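Local coordinates for glutathione S-transferase (Xanthomonas axonopodis pv. citri, PDB 6NV6), which probably catalyses the conjugation of glutathione, which it binds, to electrophilic substrates, as a bacterial member of the theta class of glutathione S-transferases, at residues N14-L19 and F168-F173; A25-T30 and A77-A82; E67-V72 and W100-F105; F109-W114 and H126-A131; I163-F168 and Q186-R191. All coordinates share one frame; numbering follows the deposited sequence.

Contact 1 of 5, residues N14-L19 and F168-F173; sequences NVRKAL and FIYAWF
Phe168 packs on Lys17 close to Asn14, while Arg16 meets Tyr170 farther along helix 163-174, where the two side chains cross at about a right angle. The Tyr170 ring puts CD2 4.1 Å above the plane of the Arg16 guanidinium, toward its rim; seen from the tyrosine, NH2 sits at the ring edge, and the two planes are 64° apart. Thr204 bonds both groups and probably helps fix their orientation: its OG1 is hydrogen-bonded to Arg16 NH2 and its carbonyl oxygen to Tyr170 OH. Phe168 starts out away from helix 13-25, but its ring swings back until CE2 lies 3.7 Å from Lys17 CE. Beyond that methylene, Lys17 NZ donates to Asn14 OD1 at 2.9 Å, tilted 29° from the carbonyl plane. The segment axes approach to 10.7 Å, so long side chains span the gap. This is the buried domain interface of the glutathione transferase fold: the first helix of the thioredoxin-like domain against a central helix of the all-helical domain.

Contact 2 of 5, residues A25-T30 and A77-A82; sequences AGVAYT and AQYAPA
In the beta-alpha-beta crossover formed by strand 4-7, helix 13-25 and strand 29-32 of the thioredoxin-like domain, the return leg begins at Ala25, which packs on Tyr79 and Ala80 where helix 68-79 ends. Ala25 CB sits 3.8 Å from Tyr79 CB and equally 3.8 Å from Ala80 CB, and the CA atoms of Ala25 and Ala80 are just 4.8 Å apart. Gly26, with a positive phi of 77°, turns the chain out of the helix, after which Val27 points back at the tyrosine. Its CG1, placed anti to the carbonyl carbon (chi1 -66°), reaches 3.6 Å from Tyr79 CD1, the two side chains crossing at about a right angle. Ile4 of strand 4-7 touches both Val27 and Tyr79 and ties the cluster to the sheet. Every atom that meets across the contact is carbon, which implies that the end of helix 68-79 is held against the end of helix 13-25 and the loop after it by apolar packing rather than by directed bonds.

Contact 3 of 5, residues E67-V72 and W100-F105; sequences ESNAIV and WTTSTF
Asn69 and Thr102 make the main meeting of this small contact, a polar one: the amide nitrogen Asn69 ND2 stands 3.0 Å from the hydroxyl oxygen Thr102 OG1. The two side chains pass alongside one another, pointing opposite ways. With CG anti to its carbonyl carbon (chi1 -64°), Asn69 reaches out from the first turn of helix 68-79 toward helix 88-118. The other end of that amide is taken: OD1 accepts a hydrogen bond from Lys17 NZ of helix 13-25. As to packing, Pro164 of helix 163-174 lies against the asparagine. Among backbone bonds, helix 88-118 widens into a pi-type turn at 101-105, where Trp100 O accepts from Thr104 N at 2.9 Å and from Phe105 N at 3.3 Å. The contact thus links the thioredoxin-like domain to the long helix that opens the helical domain. The lysine bond at OD1 is consistent with the amide's rotation, which places ND2 beside Thr102 OG1, and the nearby positive charge would probably polarise the amide.

Contact 4 of 5, residues F109-W114 and H126-A131; sequences FRDLFW and HARIAA
Asp111 lies over one face of the Arg128 guanidinium, its OD2 3.4 Å above the plane and centred on it, so that the nearest guanidinium atom is the carbon CZ. The carboxylate stands nearly upright on that face, the two planes 88° apart. Such an approach makes a salt bridge of charges alone: Asp111 OD2 is 3.6 Å from Arg128 NH2, a long separation, and the guanidinium hydrogens are directed elsewhere, in their own plane. The arginine gets there by leaving its helix with CG anti to the backbone N and then bending at the CG-CD bond (chi3 97°), which brings the end of the chain round toward the aspartate.

Deeper in, the contact becomes apolar. Leu112 crosses Ile129 at about a right angle, Leu112 CD1 resting 3.8 Å from Ile129 CG2 and 3.7 Å from Ile129 O. The CA atoms of Leu112 and Ile129 are only 5.3 Å apart. Leu112 also touches Trp172 of helix 163-174, on the interior side, whereas Arg128 is on the solvent side. Two consecutive antiparallel helices, 88-118 and 126-146, packed as a hairpin in this way are characteristic of the all-helical C-terminal domain of glutathione transferases.

Contact 5 of 5, residues I163-F168 and Q186-R191; sequences IPLGSF and QAWYAR
Trp188 drives its six-membered ring end-on at the backbone of helix 163-174, with CH2 leading. Trp188 CH2 lies 3.6 Å from Gly166 N, which is placed obliquely to the ring, and 3.8 Å from Leu165 C, which is at the ring edge, near its plane. Having no side chain, Gly166 presents bare backbone to the indole, and its CA lies 4.0 Å from Trp188 CZ2. The leucine crosses the tryptophan obliquely: Leu165 CG is 3.8 Å from Trp188 CH2, with CB and CD2 just beyond, so that CH2 abuts the leucine side chain and the adjoining backbone together. Trp188 spans the distance because its CG is anti to the backbone N (chi1 166°).

Helix 163-174 is the central helix of the glutathione transferase C-terminal domain, touched here by helices 13-25 and 88-118 as well as by helix 183-193, and farther along by helix 126-146. The pyrrole end of Trp188 has its own polar partner, NE1 being hydrogen-bonded to Asp162 OD2 just ahead of helix 163-174. Within the first turn of helix 163-174, Ile163 O is gripped by two donors of one residue, Ser167 N and Ser167 OG, which reach it from opposite faces of its plane. The hydroxyl bond is 2.7 Å from Ser167 OG to Ile163 O, with OG tilted 33° from the carbonyl plane.

From the N terminus, helix 13-25 opens contact 1, whose loop closes only at residues 168-173 and so bridges the thioredoxin-like and helical domains. Contacts 2, 3 and 4 all nest inside that loop. Contact 2 closes first, at the end of helix 68-79; contact 3 starts on the same helix before that closure, so the two cross, and it closes on helix 88-118. Contact 4 follows in series, joining helix 88-118 to the next helix; its centre and that of contact 2 lie 35 Å apart, on opposite sides of the chain's centre. Contact 5 begins on helix 163-174, shares Phe168 with contact 1 and crosses it, adding helix 183-193 to the bundle.

Contact 1 of 5, residues N14-L19 and F168-F173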
# COMPACT_ATOMS: atom_id res chain seq x y z
N ASN A 14 -0.94 -4.87 3.68
CA ASN A 14 -2.34 -4.97 3.34
C ASN A 14 -3.21 -4.29 4.39
O ASN A 14 -4.17 -3.58 4.06
CB ASN A 14 -2.73 -6.43 3.17
CG ASN A 14 -2.25 -7.01 1.85
OD1 ASN A 14 -2.02 -6.28 0.89
ND2 ASN A 14 -2.11 -8.33 1.80
N VAL A 15 -2.87 -4.49 5.67
CA VAL A 15 -3.61 -3.84 6.74
C VAL A 15 -3.34 -2.33 6.72
O VAL A 15 -4.23 -1.52 6.95
CB VAL A 15 -3.25 -4.49 8.09
CG1 VAL A 15 -3.95 -3.80 9.26
CG2 VAL A 15 -3.55 -6.00 8.07
N ARG A 16 -2.10 -1.95 6.38
CA ARG A 16 -1.80 -0.53 6.23
C ARG A 16 -2.70 0.11 5.18
O ARG A 16 -3.18 1.23 5.37
CB ARG A 16 -0.34 -0.34 5.83
CG ARG A 16 0.66 -0.51 6.96
CD ARG A 16 2.09 -0.42 6.41
NE ARG A 16 3.08 -0.53 7.47
CZ ARG A 16 3.99 -1.50 7.55
NH1 ARG A 16 4.05 -2.43 6.61
NH2 ARG A 16 4.83 -1.52 8.57
N LYS A 17 -2.91 -0.59 4.06
CA LYS A 17 -3.82 -0.11 3.02
C LYS A 17 -5.17 0.27 3.60
O LYS A 17 -5.74 1.31 3.24
CB LYS A 17 -4.04 -1.19 1.97
CG LYS A 17 -2.88 -1.50 1.07
CD LYS A 17 -3.40 -2.42 -0.01
CE LYS A 17 -2.35 -3.38 -0.51
NZ LYS A 17 -3.06 -4.50 -1.16
N ALA A 18 -5.69 -0.56 4.49
CA ALA A 18 -7.02 -0.32 5.02
C ALA A 18 -7.01 0.78 6.07
O ALA A 18 -7.89 1.65 6.07
CB ALA A 18 -7.59 -1.62 5.59
N LEU A 19 -6.01 0.76 6.97
CA LEU A 19 -5.91 1.80 8.00
C LEU A 19 -5.74 3.16 7.38
O LEU A 19 -6.41 4.13 7.77
CB LEU A 19 -4.75 1.51 8.95
CG LEU A 19 -4.93 0.15 9.61
CD1 LEU A 19 -3.68 -0.31 10.35
CD2 LEU A 19 -6.15 0.16 10.52
N PHE A 168 2.92 -0.28 0.27
CA PHE A 168 4.14 -1.07 0.14
C PHE A 168 5.37 -0.19 0.09
O PHE A 168 6.40 -0.53 0.68
CB PHE A 168 4.09 -1.94 -1.12
CG PHE A 168 3.26 -3.18 -0.98
CD1 PHE A 168 3.81 -4.34 -0.47
CD2 PHE A 168 1.94 -3.20 -1.39
CE1 PHE A 168 3.05 -5.49 -0.35
CE2 PHE A 168 1.17 -4.35 -1.27
CZ PHE A 168 1.73 -5.50 -0.75
N ILE A 169 5.27 0.96 -0.60
CA ILE A 169 6.47 1.73 -0.91
C ILE A 169 7.09 2.34 0.34
O ILE A 169 8.26 2.76 0.32
CB ILE A 169 6.16 2.82 -1.96
CG1 ILE A 169 7.31 2.91 -2.95
CG2 ILE A 169 5.90 4.16 -1.30
CD1 ILE A 169 7.39 1.71 -3.87
N TYR A 170 6.33 2.40 1.44
CA TYR A 170 6.94 2.70 2.73
C TYR A 170 7.98 1.64 3.09
O TYR A 170 9.12 1.96 3.44
CB TYR A 170 5.86 2.79 3.81
CG TYR A 170 6.42 2.90 5.20
CD1 TYR A 170 7.17 4.02 5.58
CD2 TYR A 170 6.22 1.90 6.15
CE1 TYR A 170 7.68 4.13 6.84
CE2 TYR A 170 6.73 2.01 7.42
CZ TYR A 170 7.46 3.13 7.76
OH TYR A 170 7.97 3.25 9.02
N ALA A 171 7.61 0.36 2.99
CA ALA A 171 8.58 -0.70 3.25
C ALA A 171 9.76 -0.60 2.30
O ALA A 171 10.92 -0.71 2.72
CB ALA A 171 7.90 -2.06 3.14
N TRP A 172 9.50 -0.38 1.01
CA TRP A 172 10.57 -0.29 0.03
C TRP A 172 11.63 0.74 0.43
O TRP A 172 12.83 0.46 0.34
CB TRP A 172 9.98 0.07 -1.33
CG TRP A 172 11.00 0.35 -2.40
CD1 TRP A 172 11.35 1.58 -2.92
CD2 TRP A 172 11.81 -0.61 -3.10
NE1 TRP A 172 12.32 1.43 -3.89
CE2 TRP A 172 12.62 0.09 -4.02
CE3 TRP A 172 11.92 -2.00 -3.03
CZ2 TRP A 172 13.52 -0.55 -4.86
CZ3 TRP A 172 12.82 -2.63 -3.87
CH2 TRP A 172 13.61 -1.90 -4.77
N PHE A 173 11.22 1.92 0.87
CA PHE A 173 12.17 2.99 1.07
C PHE A 173 12.82 2.96 2.45
O PHE A 173 13.93 3.48 2.61
CB PHE A 173 11.49 4.35 0.85
CG PHE A 173 11.41 4.75 -0.60
CD1 PHE A 173 12.56 5.00 -1.33
CD2 PHE A 173 10.18 4.86 -1.24
CE1 PHE A 173 12.49 5.37 -2.66
CE2 PHE A 173 10.10 5.23 -2.58
CZ PHE A 173 11.26 5.48 -3.28

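Contact 2 of 5, residues A25-T30 and A77-A82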
# COMPACT_ATOMS: atom_id res chain seq x y z
N ALA A 25 -10.55 8.90 5.32
CA ALA A 25 -11.98 9.15 5.33
C ALA A 25 -12.46 9.82 6.61
O ALA A 25 -13.56 10.37 6.63
CB ALA A 25 -12.75 7.84 5.15
N GLY A 26 -11.67 9.77 7.67
CA GLY A 26 -12.02 10.42 8.91
C GLY A 26 -13.04 9.70 9.75
O GLY A 26 -13.46 10.24 10.78
N VAL A 27 -13.45 8.49 9.37
CA VAL A 27 -14.56 7.82 10.04
C VAL A 27 -14.11 7.26 11.38
O VAL A 27 -12.93 6.99 11.64
CB VAL A 27 -15.17 6.72 9.15
CG1 VAL A 27 -15.82 7.31 7.92
CG2 VAL A 27 -14.10 5.70 8.78
N ALA A 28 -15.09 7.08 12.26
CA ALA A 28 -14.87 6.30 13.47
C ALA A 28 -14.57 4.86 13.08
O ALA A 28 -15.36 4.24 12.36
CB ALA A 28 -16.09 6.38 14.37
N TYR A 29 -13.44 4.34 13.54
CA TYR A 29 -13.16 2.93 13.31
C TYR A 29 -12.37 2.38 14.49
O TYR A 29 -11.64 3.11 15.17
CB TYR A 29 -12.42 2.68 11.98
CG TYR A 29 -10.96 3.11 11.98
CD1 TYR A 29 -10.61 4.45 11.78
CD2 TYR A 29 -9.94 2.19 12.19
CE1 TYR A 29 -9.29 4.85 11.79
CE2 TYR A 29 -8.61 2.59 12.20
CZ TYR A 29 -8.30 3.93 12.00
OH TYR A 29 -6.99 4.35 12.01
N THR A 30 -12.54 1.09 14.73
CA THR A 30 -11.72 0.32 15.65
C THR A 30 -10.70 -0.49 14.88
O THR A 30 -11.03 -1.12 13.87
CB THR A 30 -12.59 -0.62 16.49
OG1 THR A 30 -13.62 0.14 17.15
CG2 THR A 30 -11.76 -1.37 17.51
N ALA A 77 -15.38 4.85 -1.77
CA ALA A 77 -16.69 5.09 -2.36
C ALA A 77 -17.75 5.37 -1.29
O ALA A 77 -18.60 6.25 -1.47
CB ALA A 77 -17.10 3.89 -3.22
N GLN A 78 -17.72 4.63 -0.18
CA GLN A 78 -18.74 4.79 0.85
C GLN A 78 -18.49 6.00 1.75
O GLN A 78 -19.45 6.62 2.22
CB GLN A 78 -18.83 3.52 1.71
CG GLN A 78 -20.01 3.47 2.67
CD GLN A 78 -21.36 3.45 1.95
OE1 GLN A 78 -21.55 2.73 0.97
NE2 GLN A 78 -22.29 4.26 2.43
N TYR A 79 -17.23 6.36 1.99
CA TYR A 79 -16.93 7.33 3.03
C TYR A 79 -16.04 8.48 2.60
O TYR A 79 -16.05 9.51 3.28
CB TYR A 79 -16.28 6.66 4.25
CG TYR A 79 -17.18 5.67 4.93
CD1 TYR A 79 -18.30 6.10 5.63
CD2 TYR A 79 -16.95 4.31 4.85
CE1 TYR A 79 -19.14 5.20 6.25
CE2 TYR A 79 -17.79 3.40 5.45
CZ TYR A 79 -18.89 3.84 6.15
OH TYR A 79 -19.73 2.93 6.76
N ALA A 80 -15.27 8.36 1.53
CA ALA A 80 -14.35 9.41 1.11
C ALA A 80 -14.46 9.60 -0.39
O ALA A 80 -13.60 9.14 -1.16
CB ALA A 80 -12.92 9.06 1.52
N PRO A 81 -15.52 10.26 -0.85
CA PRO A 81 -15.73 10.38 -2.31
C PRO A 81 -14.68 11.24 -2.98
O PRO A 81 -14.57 11.20 -4.21
CB PRO A 81 -17.12 11.02 -2.42
CG PRO A 81 -17.67 11.06 -0.98
CD PRO A 81 -16.48 11.09 -0.10
N ALA A 82 -13.91 12.02 -2.21
CA ALA A 82 -12.75 12.70 -2.77
C ALA A 82 -11.73 11.71 -3.30
O ALA A 82 -10.92 12.06 -4.17
CB ALA A 82 -12.11 13.60 -1.70

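Contact 3 of 5, residues E67-V72 and W100-F105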
# COMPACT_ATOMS: atom_id res chain seq x y z
N GLU A 67 -10.50 -8.60 1.46
CA GLU A 67 -9.57 -8.27 0.39
C GLU A 67 -9.15 -6.82 0.52
O GLU A 67 -10.00 -5.93 0.45
CB GLU A 67 -10.21 -8.54 -0.97
CG GLU A 67 -10.10 -9.98 -1.39
CD GLU A 67 -8.67 -10.36 -1.75
OE1 GLU A 67 -7.88 -9.44 -2.08
OE2 GLU A 67 -8.32 -11.56 -1.70
N SER A 68 -7.84 -6.58 0.67
CA SER A 68 -7.28 -5.24 0.88
C SER A 68 -7.89 -4.23 -0.09
O SER A 68 -8.51 -3.24 0.31
CB SER A 68 -5.77 -5.29 0.68
OG SER A 68 -5.22 -6.47 1.26
N ASN A 69 -7.72 -4.48 -1.40
CA ASN A 69 -8.09 -3.47 -2.38
C ASN A 69 -9.60 -3.30 -2.49
O ASN A 69 -10.07 -2.20 -2.75
CB ASN A 69 -7.47 -3.81 -3.74
CG ASN A 69 -5.95 -3.79 -3.73
OD1 ASN A 69 -5.33 -3.27 -2.79
ND2 ASN A 69 -5.35 -4.36 -4.75
N ALA A 70 -10.36 -4.38 -2.28
CA ALA A 70 -11.81 -4.23 -2.16
C ALA A 70 -12.17 -3.39 -0.94
O ALA A 70 -13.06 -2.52 -1.01
CB ALA A 70 -12.47 -5.61 -2.08
N ILE A 71 -11.50 -3.63 0.19
CA ILE A 71 -11.72 -2.81 1.38
C ILE A 71 -11.45 -1.35 1.07
O ILE A 71 -12.19 -0.46 1.50
CB ILE A 71 -10.84 -3.31 2.55
CG1 ILE A 71 -11.27 -4.72 2.98
CG2 ILE A 71 -10.92 -2.37 3.73
CD1 ILE A 71 -10.26 -5.42 3.85
N VAL A 72 -10.40 -1.08 0.29
CA VAL A 72 -10.06 0.31 -0.01
C VAL A 72 -11.16 0.92 -0.88
O VAL A 72 -11.74 1.95 -0.53
CB VAL A 72 -8.69 0.40 -0.71
CG1 VAL A 72 -8.47 1.79 -1.32
CG2 VAL A 72 -7.56 0.05 0.27
N TRP A 100 -2.23 -4.03 -10.29
CA TRP A 100 -0.82 -4.32 -10.55
C TRP A 100 -0.03 -4.52 -9.26
O TRP A 100 0.88 -5.36 -9.20
CB TRP A 100 -0.24 -3.19 -11.40
CG TRP A 100 1.22 -3.31 -11.74
CD1 TRP A 100 1.75 -3.83 -12.88
CD2 TRP A 100 2.32 -2.84 -10.96
NE1 TRP A 100 3.12 -3.75 -12.85
CE2 TRP A 100 3.50 -3.14 -11.68
CE3 TRP A 100 2.44 -2.21 -9.72
CZ2 TRP A 100 4.76 -2.83 -11.21
CZ3 TRP A 100 3.71 -1.90 -9.24
CH2 TRP A 100 4.85 -2.22 -9.98
N THR A 101 -0.36 -3.77 -8.21
CA THR A 101 0.32 -3.96 -6.94
C THR A 101 0.13 -5.39 -6.44
O THR A 101 1.09 -6.04 -6.00
CB THR A 101 -0.20 -2.95 -5.91
OG1 THR A 101 0.14 -1.63 -6.32
CG2 THR A 101 0.42 -3.22 -4.55
N THR A 102 -1.09 -5.90 -6.52
CA THR A 102 -1.34 -7.27 -6.10
C THR A 102 -0.81 -8.27 -7.12
O THR A 102 -0.10 -9.22 -6.76
CB THR A 102 -2.83 -7.46 -5.86
OG1 THR A 102 -3.27 -6.57 -4.82
CG2 THR A 102 -3.11 -8.91 -5.46
N SER A 103 -1.14 -8.08 -8.40
CA SER A 103 -0.86 -9.11 -9.39
C SER A 103 0.64 -9.26 -9.67
O SER A 103 1.09 -10.35 -10.03
CB SER A 103 -1.61 -8.80 -10.68
OG SER A 103 -0.88 -7.92 -11.52
N THR A 104 1.42 -8.19 -9.51
CA THR A 104 2.77 -8.20 -10.06
C THR A 104 3.84 -7.84 -9.04
O THR A 104 4.93 -8.40 -9.06
CB THR A 104 2.85 -7.24 -11.26
OG1 THR A 104 1.90 -7.65 -12.26
CG2 THR A 104 4.24 -7.24 -11.87
N PHE A 105 3.56 -6.92 -8.13
CA PHE A 105 4.62 -6.43 -7.26
C PHE A 105 4.66 -7.13 -5.91
O PHE A 105 5.76 -7.44 -5.41
CB PHE A 105 4.48 -4.93 -7.04
CG PHE A 105 5.49 -4.36 -6.10
CD1 PHE A 105 6.81 -4.22 -6.49
CD2 PHE A 105 5.13 -3.99 -4.80
CE1 PHE A 105 7.75 -3.71 -5.61
CE2 PHE A 105 6.08 -3.47 -3.91
CZ PHE A 105 7.39 -3.34 -4.32

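Contact 4 of 5, residues F109-W114 and H126-A131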
# COMPACT_ATOMS: atom_id res chain seq x y z
N PHE A 109 7.99 -8.71 -3.80
CA PHE A 109 8.44 -7.81 -2.75
C PHE A 109 8.28 -8.43 -1.38
O PHE A 109 9.16 -8.29 -0.53
CB PHE A 109 7.71 -6.48 -2.80
CG PHE A 109 8.11 -5.57 -1.69
CD1 PHE A 109 9.31 -4.88 -1.75
CD2 PHE A 109 7.34 -5.45 -0.55
CE1 PHE A 109 9.71 -4.06 -0.71
CE2 PHE A 109 7.75 -4.63 0.49
CZ PHE A 109 8.93 -3.93 0.40
N ARG A 110 7.15 -9.11 -1.13
CA ARG A 110 7.00 -9.78 0.15
C ARG A 110 8.12 -10.79 0.34
O ARG A 110 8.58 -11.01 1.47
CB ARG A 110 5.63 -10.46 0.25
N ASP A 111 8.61 -11.38 -0.75
CA ASP A 111 9.74 -12.30 -0.68
C ASP A 111 11.02 -11.55 -0.32
O ASP A 111 11.75 -11.96 0.59
CB ASP A 111 9.89 -13.03 -2.01
CG ASP A 111 10.32 -14.46 -1.83
OD1 ASP A 111 9.66 -15.19 -1.06
OD2 ASP A 111 11.32 -14.86 -2.48
N LEU A 112 11.30 -10.46 -1.03
CA LEU A 112 12.44 -9.61 -0.67
C LEU A 112 12.35 -9.20 0.78
O LEU A 112 13.31 -9.35 1.55
CB LEU A 112 12.49 -8.37 -1.56
CG LEU A 112 13.61 -7.40 -1.17
CD1 LEU A 112 14.97 -8.01 -1.45
CD2 LEU A 112 13.46 -6.07 -1.86
N PHE A 113 11.19 -8.71 1.19
CA PHE A 113 11.07 -8.19 2.55
C PHE A 113 11.24 -9.28 3.59
O PHE A 113 11.74 -9.00 4.69
CB PHE A 113 9.72 -7.49 2.72
CG PHE A 113 9.54 -6.88 4.07
CD1 PHE A 113 9.00 -7.63 5.11
CD2 PHE A 113 9.96 -5.59 4.31
CE1 PHE A 113 8.85 -7.08 6.38
CE2 PHE A 113 9.80 -5.01 5.59
CZ PHE A 113 9.25 -5.77 6.62
N TRP A 114 10.84 -10.51 3.30
CA TRP A 114 10.98 -11.56 4.31
C TRP A 114 12.45 -11.90 4.53
O TRP A 114 12.93 -11.90 5.67
CB TRP A 114 10.18 -12.80 3.91
CG TRP A 114 8.87 -12.90 4.68
CD1 TRP A 114 7.65 -12.41 4.29
CD2 TRP A 114 8.66 -13.51 5.97
NE1 TRP A 114 6.70 -12.67 5.25
CE2 TRP A 114 7.29 -13.34 6.29
CE3 TRP A 114 9.50 -14.18 6.88
CZ2 TRP A 114 6.74 -13.83 7.49
CZ3 TRP A 114 8.94 -14.65 8.07
CH2 TRP A 114 7.58 -14.48 8.36
N HIS A 126 20.43 -16.04 -0.40
CA HIS A 126 20.87 -14.73 -0.87
C HIS A 126 20.64 -14.55 -2.36
O HIS A 126 20.16 -13.50 -2.79
CB HIS A 126 22.34 -14.53 -0.52
CG HIS A 126 22.59 -14.30 0.93
ND1 HIS A 126 22.37 -13.09 1.54
CD2 HIS A 126 23.02 -15.14 1.91
CE1 HIS A 126 22.66 -13.18 2.82
NE2 HIS A 126 23.06 -14.41 3.07
N ALA A 127 20.99 -15.55 -3.16
CA ALA A 127 20.72 -15.48 -4.59
C ALA A 127 19.26 -15.13 -4.85
O ALA A 127 18.96 -14.35 -5.76
CB ALA A 127 21.08 -16.81 -5.25
N ARG A 128 18.36 -15.67 -4.04
CA ARG A 128 16.93 -15.41 -4.20
C ARG A 128 16.57 -13.99 -3.78
O ARG A 128 15.88 -13.27 -4.53
CB ARG A 128 16.14 -16.44 -3.39
CG ARG A 128 14.65 -16.38 -3.60
CD ARG A 128 14.02 -17.71 -3.26
NE ARG A 128 13.48 -17.73 -1.91
CZ ARG A 128 12.25 -18.12 -1.61
NH1 ARG A 128 11.88 -18.24 -0.35
NH2 ARG A 128 11.42 -18.48 -2.58
N ILE A 129 16.99 -13.58 -2.59
CA ILE A 129 16.84 -12.18 -2.17
C ILE A 129 17.36 -11.25 -3.25
O ILE A 129 16.64 -10.39 -3.77
CB ILE A 129 17.55 -11.94 -0.83
CG1 ILE A 129 16.75 -12.52 0.33
CG2 ILE A 129 17.79 -10.46 -0.59
CD1 ILE A 129 17.58 -12.73 1.58
N ALA A 130 18.63 -11.43 -3.62
CA ALA A 130 19.27 -10.71 -4.70
C ALA A 130 18.39 -10.63 -5.94
O ALA A 130 18.35 -9.59 -6.61
CB ALA A 130 20.60 -11.38 -5.05
N ALA A 131 17.69 -11.72 -6.26
CA ALA A 131 16.83 -11.73 -7.44
C ALA A 131 15.52 -10.99 -7.15
O ALA A 131 15.02 -10.25 -8.01
CB ALA A 131 16.56 -13.16 -7.89

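Contact 5 of 5, residues I163-F168 and Q186-R191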
# COMPACT_ATOMS: atom_id res chain seq x y z
N ILE A 163 -3.13 4.09 -3.12
CA ILE A 163 -3.07 3.57 -1.76
C ILE A 163 -2.42 2.19 -1.70
O ILE A 163 -1.55 1.99 -0.84
CB ILE A 163 -4.48 3.58 -1.16
CG1 ILE A 163 -4.88 5.01 -0.82
CG2 ILE A 163 -4.56 2.69 0.08
CD1 ILE A 163 -6.29 5.15 -0.32
N PRO A 164 -2.76 1.21 -2.55
CA PRO A 164 -2.11 -0.11 -2.41
C PRO A 164 -0.60 -0.07 -2.58
O PRO A 164 0.13 -0.53 -1.69
CB PRO A 164 -2.79 -0.96 -3.49
CG PRO A 164 -4.11 -0.31 -3.68
CD PRO A 164 -3.88 1.15 -3.52
N LEU A 165 -0.09 0.48 -3.70
CA LEU A 165 1.36 0.59 -3.85
C LEU A 165 1.97 1.56 -2.83
O LEU A 165 3.10 1.34 -2.37
CB LEU A 165 1.72 1.04 -5.26
CG LEU A 165 3.22 1.01 -5.58
CD1 LEU A 165 3.79 -0.40 -5.44
CD2 LEU A 165 3.48 1.56 -6.97
N GLY A 166 1.24 2.62 -2.46
CA GLY A 166 1.74 3.55 -1.46
C GLY A 166 2.00 2.90 -0.12
O GLY A 166 2.92 3.29 0.60
N SER A 167 1.20 1.89 0.24
CA SER A 167 1.41 1.21 1.51
C SER A 167 2.60 0.26 1.45
O SER A 167 3.24 0.01 2.49
CB SER A 167 0.14 0.47 1.93
OG SER A 167 -1.02 1.25 1.72
N PHE A 168 2.92 -0.28 0.27
CA PHE A 168 4.14 -1.07 0.14
C PHE A 168 5.37 -0.19 0.09
O PHE A 168 6.40 -0.53 0.68
CB PHE A 168 4.09 -1.94 -1.12
CG PHE A 168 3.26 -3.18 -0.98
CD1 PHE A 168 3.81 -4.34 -0.47
CD2 PHE A 168 1.94 -3.20 -1.39
CE1 PHE A 168 3.05 -5.49 -0.35
CE2 PHE A 168 1.17 -4.35 -1.27
CZ PHE A 168 1.73 -5.50 -0.75
N GLN A 186 10.28 8.32 -5.91
CA GLN A 186 10.69 8.85 -4.62
C GLN A 186 9.97 10.16 -4.29
O GLN A 186 9.56 10.38 -3.15
CB GLN A 186 12.20 9.06 -4.60
CG GLN A 186 12.70 9.74 -3.34
CD GLN A 186 14.20 9.75 -3.25
OE1 GLN A 186 14.87 8.91 -3.86
NE2 GLN A 186 14.76 10.70 -2.49
N ALA A 187 9.85 11.06 -5.28
CA ALA A 187 9.15 12.32 -5.04
C ALA A 187 7.68 12.08 -4.71
O ALA A 187 7.07 12.84 -3.94
CB ALA A 187 9.28 13.24 -6.25
N TRP A 188 7.09 11.03 -5.30
CA TRP A 188 5.74 10.62 -4.96
C TRP A 188 5.66 10.16 -3.52
O TRP A 188 4.75 10.55 -2.78
CB TRP A 188 5.30 9.52 -5.93
CG TRP A 188 4.07 8.70 -5.60
CD1 TRP A 188 2.76 9.12 -5.66
CD2 TRP A 188 4.03 7.31 -5.27
NE1 TRP A 188 1.92 8.08 -5.36
CE2 TRP A 188 2.66 6.95 -5.12
CE3 TRP A 188 5.00 6.32 -5.07
CZ2 TRP A 188 2.25 5.65 -4.77
CZ3 TRP A 188 4.59 5.03 -4.73
CH2 TRP A 188 3.23 4.71 -4.59
N TYR A 189 6.63 9.36 -3.09
CA TYR A 189 6.69 8.95 -1.70
C TYR A 189 6.87 10.14 -0.78
O TYR A 189 6.32 10.17 0.33
CB TYR A 189 7.82 7.94 -1.50
CG TYR A 189 8.04 7.52 -0.07
CD1 TYR A 189 6.97 7.08 0.71
CD2 TYR A 189 9.30 7.55 0.50
CE1 TYR A 189 7.16 6.70 2.01
CE2 TYR A 189 9.50 7.17 1.80
CZ TYR A 189 8.43 6.74 2.55
OH TYR A 189 8.63 6.37 3.86
N ALA A 190 7.64 11.15 -1.22
CA ALA A 190 7.80 12.36 -0.42
C ALA A 190 6.48 13.10 -0.26
O ALA A 190 6.23 13.68 0.80
CB ALA A 190 8.86 13.27 -1.05
N ARG A 191 5.62 13.07 -1.28
CA ARG A 191 4.35 13.76 -1.17
C ARG A 191 3.34 12.95 -0.38
O ARG A 191 2.44 13.51 0.26
CB ARG A 191 3.80 14.07 -2.56
CG ARG A 191 4.62 15.11 -3.31
CD ARG A 191 3.95 15.48 -4.64
NE ARG A 191 3.83 14.34 -5.55
CZ ARG A 191 4.75 13.98 -6.45
NH1 ARG A 191 4.59 12.86 -7.14
NH2 ARG A 191 5.86 14.69 -6.61